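Local coordinates for Pgp2 (PDB 6XJ6), which binds peptidoglycan through a pocket on its accessory NTF2 domain to direct the helical cell shape of Campylobacter jejuni and probably trims it as an LD-carboxypeptidase, at residues D36-V41 with E54-I59; I58-M63 with G135-F140. All coordinates share one frame; numbering follows the deposited sequence.

Contact 1 of 2, residues D36-V41 with E54-I59; sequences DKILRV and EQKEII
Strands 38-45 and 48-56 form a beta hairpin, and here its open end gives one face to the domain core and the other to solvent. Leu39 and Gln55 are its hydrogen-bonded antiparallel pair: Leu39 N lies 3.0 Å from Gln55 O, and Gln55 N 2.9 Å from Leu39 O, both nearly along the carbonyl axes. Beyond Lys56 the chain spends an extra residue, Glu57, before Ile58 N regains Lys37 O at 3.0 Å. A water bridges Asp36 O and Glu57 N at this looser corner.

The inner face is tight. Ile58 takes the crowded rotamer, CG1 between the backbone N and carbonyl carbon (chi1 74°), which lays CD1 along the Lys37-Ile38 backbone and 4.1 Å from Leu39 CB. Branched aliphatic groups suit this buried face, where Leu39 also touches Phe147 of helix 141-151 and Thr32 of strand 27-33. Gln55, also buried, satisfies its amide: NE2 donates to Lys56 O, while OE1 accepts from Asn143 ND2 and Phe140 N.

On the outer face Arg40 lies beside Glu54, and the aliphatic stem of Lys56 beside Ile38. Arg40 NE reaches the anti lone pair of Glu54 OE1 at 2.7 Å, in the guanidinium plane, with a weak second bond from NH2 at 3.1 Å. Ile38 CG2 sits 3.7 Å above that plane, near its rim. Lys51 NZ shares OE1, and Lys56 NZ stands 4.9 Å from Arg40 NH2. With so many positive charges around it, Glu54 is probably ionised; a charged pair thus joins the strands on the solvent side and apolar packing on the other.

Contact 2 of 2, residues I58-M63 with G135-F140; sequences IITGLM and GCIALF
A single antiparallel bridge, Ile59 with Ala138, attaches the loop after strand 48-56 to the short strand 137-138. Ala138 N donates to Ile59 O at 2.9 Å, nearly straight (174°), whereas the return bond from Ile59 N to Ala138 O is weak at 3.5 Å.

The extended backbone sends Ile58 and Ile59 to different sides, and their rotamers decide which branch touches. Ile58 sends both branches across: CG2 packs 3.8 Å from Leu139 CD2, and CD1 meets Ile137 CG2 at 4.1 Å. Ile137 has CG1 anti to its carbonyl carbon (chi1 -61°), which leaves CG2 anti to the backbone N and alongside Ile58; Thr32 touches both isoleucines. Ile59 shows only its root to the small Ala138, CB to CB 4.3 Å: both outer branches already lead away, and the bend at chi2 (-60°) carries CD1 farther; the side chain touches Tyr121 and Thr133.

Thr60 OG1, placed between the backbone N and carbonyl carbon, donates to Gly61 O at 2.9 Å on an in-plane lone pair and is also bonded to Lys37 NZ; CG2 faces Ile137 CG1. Next along, Gly61 and Gly135 bring their CA atoms to 4.0 Å. A CB on Gly61 would fall 2.6 Å from Gly135 CA, so this approach depends on a bare backbone, and Thr74 OG1 bonds both Gly61 N and Gly135 O.

Cys136, the predicted nucleophile, turns its CB away from the loop, and its side chain touches Trp117 and His119. Hydrogen bonds and close packing thus probably fix the backbone around it, leaving the thiol to face the predicted catalytic histidine.

Overall arrangement
Contacts 1 and 2 are consecutive: Ile58 and Ile59 belong to both, and their centres lie 9 Å apart. As the chain leaves the hairpin it passes from strand 38-45 to the cysteine-bearing segment 135-140, which is thereby tied to the five-stranded sheet of the catalytic domain. Two polar links join the contacts directly, Gln55 OE1 to Phe140 N at 2.9 Å and Lys37 NZ to Thr60 OG1 at 2.9 Å, and Leu39 CD1 packs 3.9 Å from Ile137 CG2. In contact 1 the Leu39 side chain is about 10 Å from those of Cys136 and His119, the predicted catalytic pair, whereas contact 2 contains the nucleophile itself.

Contact 1 of 2, residues D36-V41 with E54-I59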
loop_
_atom_site.group_PDB
_atom_site.type_symbol
_atom_site.label_atom_id
_atom_site.label_comp_id
_atom_site.label_asym_id
_atom_site.label_seq_id
_atom_site.Cartn_x
_atom_site.Cartn_y
_atom_site.Cartn_z
ATOM N N ASP A 36 -0.587 -16.148 -12.344
ATOM C CA ASP A 36 -0.997 -17.441 -11.812
ATOM C C ASP A 36 -2.511 -17.590 -11.766
ATOM O O ASP A 36 -3.013 -18.716 -11.688
ATOM C CB ASP A 36 -0.443 -17.620 -10.397
ATOM C CG ASP A 36 1.071 -17.588 -10.350
ATOM O OD1 ASP A 36 1.712 -17.871 -11.385
ATOM O OD2 ASP A 36 1.620 -17.290 -9.264
ATOM N N LYS A 37 -3.244 -16.479 -11.811
ATOM C CA LYS A 37 -4.697 -16.481 -11.641
ATOM C C LYS A 37 -5.094 -17.144 -10.322
ATOM O O LYS A 37 -6.030 -17.944 -10.256
ATOM C CB LYS A 37 -5.410 -17.124 -12.833
ATOM C CG LYS A 37 -5.007 -16.560 -14.186
ATOM C CD LYS A 37 -5.266 -15.061 -14.303
ATOM C CE LYS A 37 -4.894 -14.543 -15.684
ATOM N NZ LYS A 37 -4.964 -13.060 -15.765
ATOM N N ILE A 38 -4.382 -16.779 -9.256
ATOM C CA ILE A 38 -4.667 -17.267 -7.914
ATOM C C ILE A 38 -4.881 -16.065 -7.012
ATOM O O ILE A 38 -4.096 -15.110 -7.047
ATOM C CB ILE A 38 -3.536 -18.155 -7.351
ATOM C CG1 ILE A 38 -3.341 -19.402 -8.217
ATOM C CG2 ILE A 38 -3.854 -18.565 -5.906
ATOM C CD1 ILE A 38 -2.158 -20.283 -7.810
ATOM N N LEU A 39 -5.943 -16.113 -6.216
ATOM C CA LEU A 39 -6.184 -15.159 -5.146
ATOM C C LEU A 39 -6.193 -15.918 -3.828
ATOM O O LEU A 39 -6.845 -16.964 -3.710
ATOM C CB LEU A 39 -7.516 -14.423 -5.348
ATOM C CG LEU A 39 -7.892 -13.374 -4.292
ATOM C CD1 LEU A 39 -8.753 -12.274 -4.920
ATOM C CD2 LEU A 39 -8.636 -13.997 -3.108
ATOM N N ARG A 40 -5.450 -15.405 -2.851
ATOM C CA ARG A 40 -5.405 -15.976 -1.514
ATOM C C ARG A 40 -5.645 -14.862 -0.510
ATOM O O ARG A 40 -5.312 -13.705 -0.763
ATOM C CB ARG A 40 -4.048 -16.642 -1.242
ATOM C CG ARG A 40 -3.835 -17.919 -2.037
ATOM C CD ARG A 40 -2.385 -18.368 -2.091
ATOM N NE ARG A 40 -2.302 -19.692 -2.701
ATOM C CZ ARG A 40 -1.218 -20.203 -3.280
ATOM N NH1 ARG A 40 -0.088 -19.510 -3.342
ATOM N NH2 ARG A 40 -1.269 -21.420 -3.804
ATOM N N VAL A 41 -6.263 -15.206 0.615
ATOM C CA VAL A 41 -6.389 -14.288 1.739
ATOM C C VAL A 41 -5.567 -14.839 2.887
ATOM O O VAL A 41 -5.750 -15.993 3.301
ATOM C CB VAL A 41 -7.846 -14.057 2.167
ATOM C CG1 VAL A 41 -7.887 -13.004 3.269
ATOM C CG2 VAL A 41 -8.692 -13.608 0.987
ATOM N N GLU A 54 -8.554 -19.361 -0.558
ATOM C CA GLU A 54 -7.831 -19.508 -1.807
ATOM C C GLU A 54 -8.810 -19.855 -2.915
ATOM O O GLU A 54 -9.704 -20.687 -2.726
ATOM C CB GLU A 54 -6.775 -20.610 -1.686
ATOM C CG GLU A 54 -6.070 -20.951 -2.981
ATOM C CD GLU A 54 -5.072 -22.062 -2.779
ATOM O OE1 GLU A 54 -3.948 -21.766 -2.329
ATOM O OE2 GLU A 54 -5.432 -23.237 -3.020
ATOM N N GLN A 55 -8.637 -19.217 -4.071
ATOM C CA GLN A 55 -9.271 -19.700 -5.291
ATOM C C GLN A 55 -8.264 -19.644 -6.426
ATOM O O GLN A 55 -7.577 -18.635 -6.607
ATOM C CB GLN A 55 -10.525 -18.910 -5.684
ATOM C CG GLN A 55 -11.349 -19.671 -6.718
ATOM C CD GLN A 55 -12.277 -18.796 -7.529
ATOM O OE1 GLN A 55 -13.285 -18.302 -7.026
ATOM N NE2 GLN A 55 -11.948 -18.615 -8.803
ATOM N N LYS A 56 -8.189 -20.732 -7.185
ATOM C CA LYS A 56 -7.387 -20.784 -8.395
ATOM C C LYS A 56 -8.283 -20.533 -9.606
ATOM O O LYS A 56 -9.514 -20.549 -9.519
ATOM C CB LYS A 56 -6.653 -22.129 -8.482
ATOM C CG LYS A 56 -5.789 -22.409 -7.235
ATOM C CD LYS A 56 -4.978 -23.700 -7.322
ATOM C CE LYS A 56 -4.138 -23.890 -6.062
ATOM N NZ LYS A 56 -3.438 -25.207 -6.010
ATOM N N GLU A 57 -7.643 -20.264 -10.744
ATOM C CA GLU A 57 -8.351 -20.018 -12.003
ATOM C C GLU A 57 -9.320 -18.834 -11.896
ATOM O O GLU A 57 -10.430 -18.860 -12.434
ATOM C CB GLU A 57 -9.036 -21.289 -12.519
ATOM C CG GLU A 57 -8.048 -22.435 -12.756
ATOM C CD GLU A 57 -8.703 -23.717 -13.248
ATOM O OE1 GLU A 57 -9.890 -23.681 -13.630
ATOM O OE2 GLU A 57 -8.022 -24.765 -13.249
ATOM N N ILE A 58 -8.895 -17.784 -11.198
ATOM C CA ILE A 58 -9.675 -16.554 -11.109
ATOM C C ILE A 58 -9.648 -15.844 -12.457
ATOM O O ILE A 58 -8.837 -16.171 -13.330
ATOM C CB ILE A 58 -9.140 -15.615 -10.008
ATOM C CG1 ILE A 58 -7.825 -14.963 -10.464
ATOM C CG2 ILE A 58 -8.980 -16.370 -8.697
ATOM C CD1 ILE A 58 -7.154 -14.082 -9.427
ATOM N N ILE A 59 -10.512 -14.846 -12.618
ATOM C CA ILE A 59 -10.477 -13.944 -13.766
ATOM C C ILE A 59 -10.076 -12.561 -13.272
ATOM O O ILE A 59 -10.777 -11.955 -12.447
ATOM C CB ILE A 59 -11.826 -13.898 -14.502
ATOM C CG1 ILE A 59 -12.217 -15.291 -15.007
ATOM C CG2 ILE A 59 -11.769 -12.914 -15.668
ATOM C CD1 ILE A 59 -11.227 -15.908 -15.983
HETATM O O HOH W 1 -4.842 -20.691 -11.446
#

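Contact 2 of 2, residues I58-M63 with G135-F140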
loop_
_atom_site.group_PDB
_atom_site.type_symbol
_atom_site.label_atom_id
_atom_site.label_comp_id
_atom_site.label_asym_id
_atom_site.label_seq_id
_atom_site.Cartn_x
_atom_site.Cartn_y
_atom_site.Cartn_z
ATOM N N ILE A 58 -8.895 -17.784 -11.198
ATOM C CA ILE A 58 -9.675 -16.554 -11.109
ATOM C C ILE A 58 -9.648 -15.844 -12.457
ATOM O O ILE A 58 -8.837 -16.171 -13.330
ATOM C CB ILE A 58 -9.140 -15.615 -10.008
ATOM C CG1 ILE A 58 -7.825 -14.963 -10.464
ATOM C CG2 ILE A 58 -8.980 -16.370 -8.697
ATOM C CD1 ILE A 58 -7.154 -14.082 -9.427
ATOM N N ILE A 59 -10.512 -14.846 -12.618
ATOM C CA ILE A 59 -10.477 -13.944 -13.766
ATOM C C ILE A 59 -10.076 -12.561 -13.272
ATOM O O ILE A 59 -10.777 -11.955 -12.447
ATOM C CB ILE A 59 -11.826 -13.898 -14.502
ATOM C CG1 ILE A 59 -12.217 -15.291 -15.007
ATOM C CG2 ILE A 59 -11.769 -12.914 -15.668
ATOM C CD1 ILE A 59 -11.227 -15.908 -15.983
ATOM N N THR A 60 -8.953 -12.063 -13.774
ATOM C CA THR A 60 -8.560 -10.671 -13.608
ATOM C C THR A 60 -8.754 -9.923 -14.921
ATOM O O THR A 60 -9.117 -10.494 -15.957
ATOM C CB THR A 60 -7.097 -10.553 -13.168
ATOM O OG1 THR A 60 -6.228 -10.898 -14.255
ATOM C CG2 THR A 60 -6.808 -11.476 -12.003
ATOM N N GLY A 61 -8.494 -8.624 -14.862
ATOM C CA GLY A 61 -8.388 -7.823 -16.052
ATOM C C GLY A 61 -7.078 -8.091 -16.765
ATOM O O GLY A 61 -6.331 -9.023 -16.460
ATOM N N LEU A 62 -6.785 -7.221 -17.725
ATOM C CA LEU A 62 -5.676 -7.442 -18.634
ATOM C C LEU A 62 -4.332 -7.283 -17.932
ATOM O O LEU A 62 -4.195 -6.605 -16.900
ATOM C CB LEU A 62 -5.738 -6.456 -19.799
ATOM C CG LEU A 62 -6.983 -6.524 -20.689
ATOM C CD1 LEU A 62 -6.833 -5.574 -21.863
ATOM C CD2 LEU A 62 -7.234 -7.938 -21.181
ATOM N N MET A 63 -3.330 -7.929 -18.521
ATOM C CA MET A 63 -1.959 -7.814 -18.062
ATOM C C MET A 63 -1.412 -6.423 -18.369
ATOM O O MET A 63 -1.928 -5.683 -19.216
ATOM C CB MET A 63 -1.086 -8.873 -18.733
ATOM C CG MET A 63 -1.585 -10.305 -18.518
ATOM S SD MET A 63 -1.750 -10.783 -16.778
ATOM C CE MET A 63 -0.033 -11.002 -16.313
ATOM N N GLY A 135 -10.916 -4.625 -15.339
ATOM C CA GLY A 135 -9.871 -4.576 -14.341
ATOM C C GLY A 135 -10.246 -5.154 -12.995
ATOM O O GLY A 135 -9.373 -5.300 -12.129
ATOM N N CYS A 136 -11.510 -5.487 -12.789
ATOM C CA CYS A 136 -11.929 -6.112 -11.549
ATOM C C CYS A 136 -11.437 -7.555 -11.481
ATOM O O CYS A 136 -11.015 -8.152 -12.476
ATOM C CB CYS A 136 -13.451 -6.080 -11.447
ATOM S SG CYS A 136 -14.122 -4.439 -11.180
ATOM N N ILE A 137 -11.496 -8.111 -10.275
ATOM C CA ILE A 137 -11.128 -9.496 -10.005
ATOM C C ILE A 137 -12.411 -10.236 -9.668
ATOM O O ILE A 137 -13.137 -9.837 -8.752
ATOM C CB ILE A 137 -10.125 -9.586 -8.847
ATOM C CG1 ILE A 137 -8.849 -8.835 -9.220
ATOM C CG2 ILE A 137 -9.828 -11.049 -8.509
ATOM C CD1 ILE A 137 -7.959 -8.524 -8.035
ATOM N N ALA A 138 -12.698 -11.303 -10.413
ATOM C CA ALA A 138 -13.927 -12.065 -10.250
ATOM C C ALA A 138 -13.629 -13.412 -9.604
ATOM O O ALA A 138 -12.754 -14.153 -10.065
ATOM C CB ALA A 138 -14.613 -12.280 -11.599
ATOM N N LEU A 139 -14.369 -13.715 -8.544
ATOM C CA LEU A 139 -14.348 -15.009 -7.883
ATOM C C LEU A 139 -15.678 -15.709 -8.111
ATOM O O LEU A 139 -16.715 -15.060 -8.255
ATOM C CB LEU A 139 -14.159 -14.819 -6.378
ATOM C CG LEU A 139 -12.865 -14.134 -5.965
ATOM C CD1 LEU A 139 -12.841 -13.915 -4.459
ATOM C CD2 LEU A 139 -11.671 -14.969 -6.395
ATOM N N PHE A 140 -15.649 -17.041 -8.135
ATOM C CA PHE A 140 -16.883 -17.786 -8.343
ATOM C C PHE A 140 -17.884 -17.458 -7.240
ATOM O O PHE A 140 -17.522 -17.309 -6.069
ATOM C CB PHE A 140 -16.587 -19.288 -8.385
ATOM C CG PHE A 140 -15.805 -19.709 -9.596
ATOM C CD1 PHE A 140 -16.254 -19.385 -10.866
ATOM C CD2 PHE A 140 -14.627 -20.421 -9.472
ATOM C CE1 PHE A 140 -15.545 -19.767 -11.987
ATOM C CE2 PHE A 140 -13.913 -20.803 -10.593
ATOM C CZ PHE A 140 -14.372 -20.476 -11.850
#